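Local coordinates for transferrin (Manduca sexta, PDB 6WB6), which binds and transports ferric iron, taking up a single Fe(3+) ion per molecule together with a carbonate or bicarbonate anion, at residues C501-D506 and S526-W531; K532-E535 and V541-V544; K228-P233 and E247-L252; D199-Y204 and A212-E217. All coordinates share one frame; numbering follows the deposited sequence.

Contact 1: residues C501-D506 and S526-W531; sequences CLPGVD and SDSSAW
Cys501 and Pro503 both close on one residue of the other segment, Ser528, and the sulfur makes the tight part of the contact. Cys501 SG lies 3.4 Å from Ser528 CB and 3.5 Å from Ser528 O, touching both the methylene and the carbonyl of the serine. Its torsion explains this: SG stands anti to the backbone N (chi1 -178°), which carries it across the gap, where it also forms the disulfide with Cys524. That bond ties the end of strand 499-501 to the chain just ahead of 526-531. Pro503 sits more lightly. The CG corner of its ring comes to 3.8 Å from Ser528 O and 3.9 Å from Ser528 CB, plain van der Waals touches. Ser528 OG is farther off still, 4.0 Å from Pro503 CG, and this flank is partly exposed. Beyond it the first segment bends away in a type II turn from Leu502 to Val505, with Gly504 exposed at its third position. The second segment is shaped by its own bonds: in an Asx turn, Ser529 N donates to Asp527 OD1 at 3.1 Å with an N-H...O angle of 165°, on the anti side and tilted 33° out of the carboxylate plane, and Ser529 OG then caps Lys532 N at the start of helix 530-535. Around the contact, the backbone of Cys501 bonds to Ser459 and His461, where strand 499-501 runs parallel to strand 458-461, while Ala530 on the helix packs on strand 542-545.

Contact 2: residues K532-E535 and V541-V544; sequences KCLE and VAFV
Leu534 meets Val541 and Ala542 with both of its methyls, and these three buried residues make the whole contact between helix 530-535 and the start of strand 542-545. Leu534 contributes the largest share. Its CD1 lies against the backbone, 3.4 Å from Val541 N and 3.6 Å from Val541 CA, and stays within 3.8 Å of Ala542 N, so this methyl runs alongside the main chain of Val541 as far as Ala542 N. The other branch, CD2, faces a side chain: it is 4.1 Å from Ala542 CB, a methyl-to-methyl touch. CG is held roughly anti to the backbone N (chi1 -158°), which carries the isobutyl group out from the helix and puts its two ends over the neighbouring residues Val541 and Ala542. Ala542 turns its CB toward the helix, a small methyl compatible with close approach. Val541 does the reverse. Its CB points away from the helix, the side chain packs on Ala440 and Val442 of strand 437-443, and its CG2 sits 4.2 Å above the plane of the Phe543 ring near the rim, so Leu534 meets only its main chain. Cys533, one residue earlier on the helix, is fixed to strand 458-461 by its disulfide with Cys460. On the helix flank turned from the strand, Lys532 NZ and Glu535 OE2 form a salt bridge at 3.4 Å whose hydrogen bond is weak. Leu534 thus meets Val541 and Ala542 through apolar touches that depend on close fit, to which water exclusion probably contributes, while the disulfide supplies the covalent tie.

Contact 3: residues K228-P233 and E247-L252; sequences KFFGLP and EEFRYL
Phe230 and Phe249 meet ring to ring through a few carbons. Phe230 CE1 and CZ each lie 3.5 Å from Phe249 CD1, and Phe230 CZ also reaches Phe249 CG at 3.7 Å. The centroids are 5.3 Å apart with the planes inclined at 39°, an oblique arrangement. In both residues CG stands anti to the carbonyl carbon (chi1 -61° in each), which brings the rings together between the segments, and the two side chains cross at about a right angle. In the next shell, Phe229 brings CD2 to 3.6 Å above the plane of the Phe230 ring, near its rim. Phe249 also packs on Leu211 and Ala212 of helix 203-213 and meets the ring of His97. An alanine in place of Phe249 is likely to leave the CE1-CZ end of Phe230 without its partner and open a gap between the end of helix 223-229 and the sheet. Farther out, Arg250 folds back over its own segment: NH1 donates to Glu247 O at 2.6 Å and to Phe249 O at 3.0 Å, pinning the main chain where the strand begins. On the other segment Gly231, with positive phi, is the C-prime residue of a Schellman motif that ends helix 223-229 just where Phe230 leaves helical angles. The contact thus joins a Schellman-terminated helix to strand 249-252, within the mixed sheet of a transferrin iron-binding lobe.

Contact 4: residues D199-Y204 and A212-E217; sequences DNYSGY and AHNNGE. With FE (Fe (III) ion), chain E.
Tyr201, in the type I turn and Asx turn that precede helix 203-213, takes Asn214 over one face of its ring. Asn214 CB makes a CH-pi contact, 4.1 Å from the Tyr201 ring centroid and 20° off the normal. Since CG stands anti to the backbone N (chi1 -156°), the amide runs out past the CD2-CE2 rim, its plane 11° from that of the ring: Asn214 CG is 3.8 Å from Tyr201 CE2, and Asn214 ND2 is 3.9 Å from Tyr201 CD2. That nitrogen is also hydrogen-bonded to Met188 O, which fixes the turn of the amide. At the phenol end, Tyr201 OH passes 4.3 Å from His213 CB. A serine in place of Tyr201 would probably leave the apolar CB of Asn214 without its aromatic cover and weaken the packing of the turn against the helix end. The turn itself is held by Asp199: OD1 accepts from Tyr201 N at 2.8 Å, and Asp199 O accepts from both the backbone N and the OG of Ser202. Farther on, in helix 203-213, Tyr204 OH binds the iron(III) ion at 2.1 Å, beside Tyr90.

Along the chain the order is contact 4, contact 3, contact 1, contact 2, and they form two groups on opposite sides of the chain's centre. Contacts 3 and 4 belong to the first transferrin-like half, with centres 14 Å apart; they touch where Phe249 and Phe229 pack on Ala212, so the helix that carries iron ligand Tyr204 is packed at its far end against the aromatic cluster. Contacts 1 and 2 belong to the second half, 9 Å apart, and share helix 530-535, which bears on strand 542-545. Between the groups, centres lie 60 to 75 Å apart. Each half has its own mixed sheet, consistent with a repeated fold, yet of the four only contact 4 holds an iron ligand.

Contact 1: residues C501-D506 and S526-W531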
loop_
_atom_site.group_PDB
_atom_site.type_symbol
_atom_site.label_atom_id
_atom_site.label_comp_id
_atom_site.label_asym_id
_atom_site.label_seq_id
_atom_site.Cartn_x
_atom_site.Cartn_y
_atom_site.Cartn_z
ATOM N N CYS A 501 7.956 -26.672 -30.720
ATOM C CA CYS A 501 8.318 -25.302 -31.065
ATOM C C CYS A 501 8.696 -24.598 -29.776
ATOM O O CYS A 501 7.819 -24.246 -28.977
ATOM C CB CYS A 501 7.191 -24.550 -31.761
ATOM S SG CYS A 501 7.787 -22.871 -32.189
ATOM N N LEU A 502 9.999 -24.393 -29.586
ATOM C CA LEU A 502 10.554 -23.697 -28.431
ATOM C C LEU A 502 11.434 -22.585 -28.997
ATOM O O LEU A 502 12.658 -22.750 -29.154
ATOM C CB LEU A 502 11.306 -24.671 -27.530
ATOM C CG LEU A 502 11.994 -24.150 -26.261
ATOM C CD1 LEU A 502 11.030 -23.564 -25.240
ATOM C CD2 LEU A 502 12.788 -25.286 -25.631
ATOM N N PRO A 503 10.843 -21.441 -29.325
ATOM C CA PRO A 503 11.581 -20.395 -30.047
ATOM C C PRO A 503 12.905 -20.035 -29.389
ATOM O O PRO A 503 12.979 -19.772 -28.188
ATOM C CB PRO A 503 10.614 -19.205 -30.038
ATOM C CG PRO A 503 9.256 -19.811 -29.892
ATOM C CD PRO A 503 9.419 -21.102 -29.129
ATOM N N GLY A 504 13.959 -20.008 -30.195
ATOM C CA GLY A 504 15.258 -19.626 -29.699
ATOM C C GLY A 504 16.090 -20.755 -29.150
ATOM O O GLY A 504 17.234 -20.515 -28.740
ATOM N N VAL A 505 15.577 -21.986 -29.140
ATOM C CA VAL A 505 16.354 -23.098 -28.619
ATOM C C VAL A 505 17.642 -23.286 -29.413
ATOM O O VAL A 505 18.563 -23.958 -28.937
ATOM C CB VAL A 505 15.493 -24.385 -28.600
ATOM C CG1 VAL A 505 14.979 -24.698 -29.989
ATOM C CG2 VAL A 505 16.287 -25.585 -28.006
ATOM N N ASP A 506 17.727 -22.649 -30.592
ATOM C CA ASP A 506 18.869 -22.715 -31.504
ATOM C C ASP A 506 20.035 -21.849 -31.046
ATOM O O ASP A 506 21.157 -22.337 -30.890
ATOM C CB ASP A 506 18.439 -22.247 -32.901
ATOM C CG ASP A 506 18.146 -23.381 -33.838
ATOM O OD1 ASP A 506 18.498 -24.524 -33.495
ATOM O OD2 ASP A 506 17.568 -23.129 -34.919
ATOM N N SER A 526 5.165 -22.110 -39.749
ATOM C CA SER A 526 5.040 -20.774 -40.312
ATOM C C SER A 526 4.935 -19.671 -39.260
ATOM O O SER A 526 4.863 -18.493 -39.631
ATOM C CB SER A 526 3.809 -20.745 -41.218
ATOM O OG SER A 526 2.737 -21.471 -40.618
ATOM N N ASP A 527 4.950 -20.007 -37.971
ATOM C CA ASP A 527 4.517 -19.064 -36.948
ATOM C C ASP A 527 4.741 -19.715 -35.594
ATOM O O ASP A 527 3.991 -20.608 -35.192
ATOM C CB ASP A 527 3.050 -18.700 -37.184
ATOM C CG ASP A 527 2.461 -17.787 -36.115
ATOM O OD1 ASP A 527 3.088 -17.510 -35.069
ATOM O OD2 ASP A 527 1.337 -17.329 -36.358
ATOM N N SER A 528 5.779 -19.305 -34.901
ATOM C CA SER A 528 6.204 -20.006 -33.696
ATOM C C SER A 528 5.389 -19.658 -32.458
ATOM O O SER A 528 5.731 -20.133 -31.365
ATOM C CB SER A 528 7.670 -19.705 -33.427
ATOM O OG SER A 528 7.880 -18.300 -33.387
ATOM N N SER A 529 4.331 -18.856 -32.577
ATOM C CA SER A 529 3.591 -18.478 -31.383
ATOM C C SER A 529 2.909 -19.712 -30.827
ATOM O O SER A 529 2.467 -20.585 -31.581
ATOM C CB SER A 529 2.553 -17.395 -31.684
ATOM O OG SER A 529 1.377 -17.954 -32.248
ATOM N N ALA A 530 2.853 -19.798 -29.499
ATOM C CA ALA A 530 2.314 -20.992 -28.864
ATOM C C ALA A 530 0.823 -21.144 -29.154
ATOM O O ALA A 530 0.326 -22.267 -29.314
ATOM C CB ALA A 530 2.580 -20.938 -27.353
ATOM N N TRP A 531 0.104 -20.025 -29.249
ATOM C CA TRP A 531 -1.324 -20.097 -29.523
ATOM C C TRP A 531 -1.595 -20.494 -30.975
ATOM O O TRP A 531 -2.528 -21.256 -31.236
ATOM C CB TRP A 531 -2.021 -18.771 -29.171
ATOM C CG TRP A 531 -1.210 -17.510 -29.401
ATOM C CD1 TRP A 531 -1.257 -16.685 -30.486
ATOM C CD2 TRP A 531 -0.244 -16.939 -28.506
ATOM N NE1 TRP A 531 -0.378 -15.636 -30.325
ATOM C CE2 TRP A 531 0.252 -15.767 -29.116
ATOM C CE3 TRP A 531 0.250 -17.307 -27.252
ATOM C CZ2 TRP A 531 1.224 -14.969 -28.517
ATOM C CZ3 TRP A 531 1.204 -16.513 -26.656
ATOM C CH2 TRP A 531 1.683 -15.356 -27.290
#

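Contact 2: residues K532-E535 and V541-V544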
loop_
_atom_site.group_PDB
_atom_site.type_symbol
_atom_site.label_atom_id
_atom_site.label_comp_id
_atom_site.label_asym_id
_atom_site.label_seq_id
_atom_site.Cartn_x
_atom_site.Cartn_y
_atom_site.Cartn_z
ATOM N N LYS A 532 -0.779 -20.028 -31.936
ATOM C CA LYS A 532 -0.943 -20.522 -33.307
ATOM C C LYS A 532 -0.511 -21.971 -33.414
ATOM O O LYS A 532 -1.131 -22.765 -34.131
ATOM C CB LYS A 532 -0.139 -19.685 -34.300
ATOM C CG LYS A 532 -0.795 -19.535 -35.667
ATOM C CD LYS A 532 -2.077 -18.718 -35.567
ATOM C CE LYS A 532 -2.719 -18.505 -36.928
ATOM N NZ LYS A 532 -4.097 -17.955 -36.783
ATOM N N CYS A 533 0.562 -22.324 -32.703
ATOM C CA CYS A 533 1.086 -23.679 -32.743
ATOM C C CYS A 533 0.078 -24.658 -32.149
ATOM O O CYS A 533 -0.128 -25.751 -32.690
ATOM C CB CYS A 533 2.436 -23.688 -32.017
ATOM S SG CYS A 533 3.228 -25.267 -31.727
ATOM N N LEU A 534 -0.611 -24.262 -31.076
ATOM C CA LEU A 534 -1.639 -25.136 -30.515
ATOM C C LEU A 534 -2.840 -25.227 -31.443
ATOM O O LEU A 534 -3.274 -26.326 -31.802
ATOM C CB LEU A 534 -2.077 -24.649 -29.130
ATOM C CG LEU A 534 -2.726 -25.738 -28.256
ATOM C CD1 LEU A 534 -1.734 -26.890 -27.933
ATOM C CD2 LEU A 534 -3.262 -25.157 -26.971
ATOM N N GLU A 535 -3.398 -24.073 -31.827
ATOM C CA GLU A 535 -4.503 -23.998 -32.778
ATOM C C GLU A 535 -4.306 -24.900 -33.997
ATOM O O GLU A 535 -5.253 -25.586 -34.397
ATOM C CB GLU A 535 -4.709 -22.544 -33.232
ATOM C CG GLU A 535 -5.768 -22.384 -34.318
ATOM C CD GLU A 535 -5.980 -20.929 -34.747
ATOM O OE1 GLU A 535 -6.900 -20.676 -35.544
ATOM O OE2 GLU A 535 -5.231 -20.045 -34.290
ATOM N N VAL A 541 0.012 -29.444 -26.594
ATOM C CA VAL A 541 -0.015 -28.729 -25.325
ATOM C C VAL A 541 0.880 -27.507 -25.484
ATOM O O VAL A 541 1.936 -27.581 -26.118
ATOM C CB VAL A 541 0.444 -29.649 -24.167
ATOM C CG1 VAL A 541 1.876 -30.141 -24.415
ATOM C CG2 VAL A 541 0.349 -28.944 -22.813
ATOM N N ALA A 542 0.455 -26.376 -24.922
ATOM C CA ALA A 542 1.242 -25.147 -24.999
ATOM C C ALA A 542 1.682 -24.734 -23.603
ATOM O O ALA A 542 0.840 -24.418 -22.762
ATOM C CB ALA A 542 0.451 -24.015 -25.656
ATOM N N PHE A 543 2.997 -24.727 -23.361
ATOM C CA PHE A 543 3.567 -24.216 -22.108
ATOM C C PHE A 543 3.797 -22.720 -22.281
ATOM O O PHE A 543 4.775 -22.281 -22.903
ATOM C CB PHE A 543 4.860 -24.929 -21.735
ATOM C CG PHE A 543 4.715 -26.409 -21.654
ATOM C CD1 PHE A 543 4.331 -27.017 -20.465
ATOM C CD2 PHE A 543 4.932 -27.201 -22.773
ATOM C CE1 PHE A 543 4.171 -28.390 -20.395
ATOM C CE2 PHE A 543 4.763 -28.576 -22.709
ATOM C CZ PHE A 543 4.389 -29.167 -21.521
ATOM N N VAL A 544 2.890 -21.942 -21.713
ATOM C CA VAL A 544 2.894 -20.495 -21.822
ATOM C C VAL A 544 2.748 -19.947 -20.415
ATOM O O VAL A 544 2.602 -20.697 -19.458
ATOM C CB VAL A 544 1.772 -20.009 -22.749
ATOM C CG1 VAL A 544 2.049 -20.503 -24.172
ATOM C CG2 VAL A 544 0.409 -20.521 -22.260
#

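Contact 3: residues K228-P233 and E247-L252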
loop_
_atom_site.group_PDB
_atom_site.type_symbol
_atom_site.label_atom_id
_atom_site.label_comp_id
_atom_site.label_asym_id
_atom_site.label_seq_id
_atom_site.Cartn_x
_atom_site.Cartn_y
_atom_site.Cartn_z
ATOM N N LYS A 228 -21.694 13.958 21.224
ATOM C CA LYS A 228 -22.923 13.298 20.796
ATOM C C LYS A 228 -23.229 12.069 21.636
ATOM O O LYS A 228 -24.400 11.738 21.845
ATOM C CB LYS A 228 -22.826 12.901 19.332
ATOM C CG LYS A 228 -22.651 14.069 18.441
ATOM C CD LYS A 228 -22.692 13.671 16.986
ATOM C CE LYS A 228 -22.679 14.909 16.159
ATOM N NZ LYS A 228 -22.414 14.581 14.746
ATOM N N PHE A 229 -22.195 11.388 22.119
ATOM C CA PHE A 229 -22.409 10.228 22.971
ATOM C C PHE A 229 -23.259 10.614 24.165
ATOM O O PHE A 229 -24.059 9.816 24.637
ATOM C CB PHE A 229 -21.054 9.658 23.419
ATOM C CG PHE A 229 -21.143 8.379 24.238
ATOM C CD1 PHE A 229 -21.396 7.162 23.633
ATOM C CD2 PHE A 229 -20.914 8.401 25.596
ATOM C CE1 PHE A 229 -21.448 5.997 24.389
ATOM C CE2 PHE A 229 -20.971 7.253 26.356
ATOM C CZ PHE A 229 -21.239 6.054 25.755
ATOM N N PHE A 230 -23.114 11.849 24.636
ATOM C CA PHE A 230 -23.855 12.360 25.774
ATOM C C PHE A 230 -25.009 13.255 25.361
ATOM O O PHE A 230 -25.462 14.076 26.160
ATOM C CB PHE A 230 -22.901 13.106 26.693
ATOM C CG PHE A 230 -21.793 12.236 27.235
ATOM C CD1 PHE A 230 -22.072 11.205 28.111
ATOM C CD2 PHE A 230 -20.481 12.442 26.858
ATOM C CE1 PHE A 230 -21.062 10.427 28.601
ATOM C CE2 PHE A 230 -19.482 11.668 27.345
ATOM C CZ PHE A 230 -19.765 10.655 28.215
ATOM N N GLY A 231 -25.454 13.146 24.115
ATOM C CA GLY A 231 -26.583 13.932 23.646
ATOM C C GLY A 231 -26.308 15.413 23.561
ATOM O O GLY A 231 -27.247 16.213 23.438
ATOM N N LEU A 232 -25.050 15.803 23.617
ATOM C CA LEU A 232 -24.766 17.223 23.669
ATOM C C LEU A 232 -24.728 17.821 22.270
ATOM O O LEU A 232 -24.457 17.116 21.293
ATOM C CB LEU A 232 -23.449 17.469 24.373
ATOM C CG LEU A 232 -23.513 17.137 25.861
ATOM C CD1 LEU A 232 -22.117 17.162 26.448
ATOM C CD2 LEU A 232 -24.386 18.129 26.578
ATOM N N PRO A 233 -25.015 19.116 22.148
ATOM C CA PRO A 233 -24.929 19.761 20.839
ATOM C C PRO A 233 -23.487 19.965 20.432
ATOM O O PRO A 233 -22.598 20.124 21.270
ATOM C CB PRO A 233 -25.623 21.102 21.065
ATOM C CG PRO A 233 -25.328 21.414 22.471
ATOM C CD PRO A 233 -25.351 20.094 23.199
ATOM N N GLU A 247 -21.834 14.000 33.218
ATOM C CA GLU A 247 -21.295 14.338 34.530
ATOM C C GLU A 247 -20.477 13.198 35.116
ATOM O O GLU A 247 -19.623 13.430 35.981
ATOM C CB GLU A 247 -22.439 14.699 35.481
ATOM C CG GLU A 247 -22.999 16.082 35.234
ATOM C CD GLU A 247 -24.255 16.375 36.046
ATOM O OE1 GLU A 247 -24.764 15.456 36.725
ATOM O OE2 GLU A 247 -24.723 17.530 36.000
ATOM N N GLU A 248 -20.749 11.970 34.695
ATOM C CA GLU A 248 -19.979 10.818 35.154
ATOM C C GLU A 248 -18.619 10.699 34.478
ATOM O O GLU A 248 -17.824 9.847 34.879
ATOM C CB GLU A 248 -20.784 9.534 34.929
ATOM C CG GLU A 248 -22.066 9.471 35.787
ATOM C CD GLU A 248 -21.784 9.862 37.227
ATOM O OE1 GLU A 248 -20.906 9.211 37.839
ATOM O OE2 GLU A 248 -22.396 10.840 37.729
ATOM N N PHE A 249 -18.325 11.544 33.494
ATOM C CA PHE A 249 -17.110 11.437 32.702
ATOM C C PHE A 249 -16.449 12.795 32.615
ATOM O O PHE A 249 -17.051 13.823 32.918
ATOM C CB PHE A 249 -17.407 10.894 31.298
ATOM C CG PHE A 249 -18.006 9.542 31.324
ATOM C CD1 PHE A 249 -19.371 9.384 31.490
ATOM C CD2 PHE A 249 -17.201 8.423 31.259
ATOM C CE1 PHE A 249 -19.928 8.150 31.539
ATOM C CE2 PHE A 249 -17.752 7.173 31.319
ATOM C CZ PHE A 249 -19.129 7.036 31.478
ATOM N N ARG A 250 -15.185 12.775 32.202
ATOM C CA ARG A 250 -14.379 13.975 32.129
ATOM C C ARG A 250 -13.347 13.823 31.019
ATOM O O ARG A 250 -12.873 12.720 30.731
ATOM C CB ARG A 250 -13.651 14.247 33.453
ATOM C CG ARG A 250 -14.557 14.440 34.677
ATOM C CD ARG A 250 -15.067 15.868 34.823
ATOM N NE ARG A 250 -15.702 16.062 36.129
ATOM C CZ ARG A 250 -16.937 15.677 36.438
ATOM N NH1 ARG A 250 -17.699 15.077 35.546
ATOM N NH2 ARG A 250 -17.411 15.900 37.649
ATOM N N TYR A 251 -12.986 14.940 30.405
ATOM C CA TYR A 251 -11.764 14.946 29.636
ATOM C C TYR A 251 -10.612 14.962 30.623
ATOM O O TYR A 251 -10.692 15.587 31.675
ATOM C CB TYR A 251 -11.671 16.160 28.723
ATOM C CG TYR A 251 -12.771 16.324 27.729
ATOM C CD1 TYR A 251 -12.972 15.413 26.710
ATOM C CD2 TYR A 251 -13.573 17.445 27.767
ATOM C CE1 TYR A 251 -13.985 15.594 25.789
ATOM C CE2 TYR A 251 -14.565 17.641 26.862
ATOM C CZ TYR A 251 -14.777 16.720 25.871
ATOM O OH TYR A 251 -15.790 16.950 24.972
ATOM N N LEU A 252 -9.535 14.278 30.279
ATOM C CA LEU A 252 -8.280 14.403 30.992
ATOM C C LEU A 252 -7.380 15.317 30.165
ATOM O O LEU A 252 -7.139 15.052 28.977
ATOM C CB LEU A 252 -7.653 13.028 31.212
ATOM C CG LEU A 252 -6.282 13.010 31.889
ATOM C CD1 LEU A 252 -6.362 13.420 33.353
ATOM C CD2 LEU A 252 -5.632 11.622 31.768
#

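Contact 4: residues D199-Y204 and A212-E217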
loop_
_atom_site.group_PDB
_atom_site.type_symbol
_atom_site.label_atom_id
_atom_site.label_comp_id
_atom_site.label_asym_id
_atom_site.label_seq_id
_atom_site.Cartn_x
_atom_site.Cartn_y
_atom_site.Cartn_z
ATOM N N ASP A 199 -16.451 -3.701 15.234
ATOM C CA ASP A 199 -16.332 -4.081 16.633
ATOM C C ASP A 199 -17.005 -2.989 17.440
ATOM O O ASP A 199 -16.569 -1.835 17.414
ATOM C CB ASP A 199 -14.879 -4.249 17.067
ATOM C CG ASP A 199 -14.755 -4.773 18.486
ATOM O OD1 ASP A 199 -15.017 -3.995 19.436
ATOM O OD2 ASP A 199 -14.391 -5.963 18.639
ATOM N N ASN A 200 -18.061 -3.356 18.151
ATOM C CA ASN A 200 -18.832 -2.363 18.873
ATOM C C ASN A 200 -18.011 -1.524 19.847
ATOM O O ASN A 200 -18.508 -0.488 20.307
ATOM C CB ASN A 200 -19.940 -3.038 19.647
ATOM C CG ASN A 200 -20.858 -2.040 20.251
ATOM O OD1 ASN A 200 -21.214 -1.070 19.601
ATOM N ND2 ASN A 200 -21.206 -2.234 21.507
ATOM N N TYR A 201 -16.778 -1.923 20.164
ATOM C CA TYR A 201 -15.946 -1.189 21.107
ATOM C C TYR A 201 -14.754 -0.502 20.435
ATOM O O TYR A 201 -13.791 -0.133 21.110
ATOM C CB TYR A 201 -15.491 -2.135 22.224
ATOM C CG TYR A 201 -16.640 -2.574 23.121
ATOM C CD1 TYR A 201 -17.678 -1.700 23.420
ATOM C CD2 TYR A 201 -16.703 -3.855 23.639
ATOM C CE1 TYR A 201 -18.724 -2.087 24.214
ATOM C CE2 TYR A 201 -17.743 -4.242 24.439
ATOM C CZ TYR A 201 -18.753 -3.349 24.717
ATOM O OH TYR A 201 -19.786 -3.735 25.506
ATOM N N SER A 202 -14.820 -0.287 19.124
ATOM C CA SER A 202 -13.759 0.360 18.372
ATOM C C SER A 202 -14.347 1.580 17.690
ATOM O O SER A 202 -15.554 1.821 17.733
ATOM C CB SER A 202 -13.119 -0.600 17.354
ATOM O OG SER A 202 -14.047 -0.942 16.341
ATOM N N GLY A 203 -13.487 2.374 17.097
ATOM C CA GLY A 203 -13.953 3.584 16.441
ATOM C C GLY A 203 -14.253 4.665 17.472
ATOM O O GLY A 203 -14.108 4.469 18.679
ATOM N N TYR A 204 -14.621 5.841 16.981
ATOM C CA TYR A 204 -14.847 7.027 17.842
ATOM C C TYR A 204 -15.928 6.785 18.886
ATOM O O TYR A 204 -15.737 7.181 19.967
ATOM C CB TYR A 204 -15.202 8.267 17.033
ATOM C CG TYR A 204 -14.240 8.665 15.944
ATOM C CD1 TYR A 204 -13.020 9.243 16.231
ATOM C CD2 TYR A 204 -14.606 8.524 14.633
ATOM C CE1 TYR A 204 -12.153 9.639 15.242
ATOM C CE2 TYR A 204 -13.777 8.937 13.631
ATOM C CZ TYR A 204 -12.546 9.460 13.938
ATOM O OH TYR A 204 -11.826 9.911 12.941
ATOM N N ALA A 212 -17.537 3.267 28.781
ATOM C CA ALA A 212 -18.734 3.410 29.612
ATOM C C ALA A 212 -19.395 2.076 29.929
ATOM O O ALA A 212 -20.071 1.954 30.954
ATOM C CB ALA A 212 -19.751 4.320 28.906
ATOM N N HIS A 213 -19.222 1.084 29.053
ATOM C CA HIS A 213 -19.937 -0.173 29.107
ATOM C C HIS A 213 -19.043 -1.397 29.223
ATOM O O HIS A 213 -19.547 -2.463 29.602
ATOM C CB HIS A 213 -20.803 -0.332 27.849
ATOM C CG HIS A 213 -21.716 0.830 27.603
ATOM N ND1 HIS A 213 -22.188 1.150 26.351
ATOM C CD2 HIS A 213 -22.226 1.760 28.447
ATOM C CE1 HIS A 213 -22.961 2.220 26.434
ATOM N NE2 HIS A 213 -22.999 2.609 27.695
ATOM N N ASN A 214 -17.747 -1.299 28.889
ATOM C CA ASN A 214 -16.843 -2.429 29.049
ATOM C C ASN A 214 -15.738 -2.117 30.045
ATOM O O ASN A 214 -14.634 -2.664 29.961
ATOM C CB ASN A 214 -16.239 -2.868 27.718
ATOM C CG ASN A 214 -15.796 -4.321 27.741
ATOM O OD1 ASN A 214 -16.366 -5.125 28.464
ATOM N ND2 ASN A 214 -14.784 -4.663 26.942
ATOM N N ASN A 215 -16.022 -1.245 30.999
ATOM C CA ASN A 215 -15.141 -1.070 32.148
ATOM C C ASN A 215 -13.727 -0.674 31.717
ATOM O O ASN A 215 -12.764 -0.929 32.424
ATOM C CB ASN A 215 -15.111 -2.348 32.994
ATOM C CG ASN A 215 -14.706 -2.098 34.421
ATOM O OD1 ASN A 215 -14.787 -0.974 34.920
ATOM N ND2 ASN A 215 -14.283 -3.157 35.108
ATOM N N GLY A 216 -13.602 -0.051 30.550
ATOM C CA GLY A 216 -12.375 0.639 30.209
ATOM C C GLY A 216 -12.142 1.811 31.128
ATOM O O GLY A 216 -13.057 2.318 31.756
ATOM N N GLU A 217 -10.887 2.255 31.207
ATOM C CA GLU A 217 -10.551 3.321 32.136
ATOM C C GLU A 217 -10.078 4.596 31.467
ATOM O O GLU A 217 -10.003 5.633 32.138
ATOM C CB GLU A 217 -9.482 2.843 33.124
ATOM C CG GLU A 217 -10.025 1.963 34.240
ATOM C CD GLU A 217 -8.944 1.075 34.823
ATOM O OE1 GLU A 217 -8.139 0.560 34.008
ATOM O OE2 GLU A 217 -8.890 0.907 36.072
HETATM FE FE FE E . -9.752 9.714 12.654
#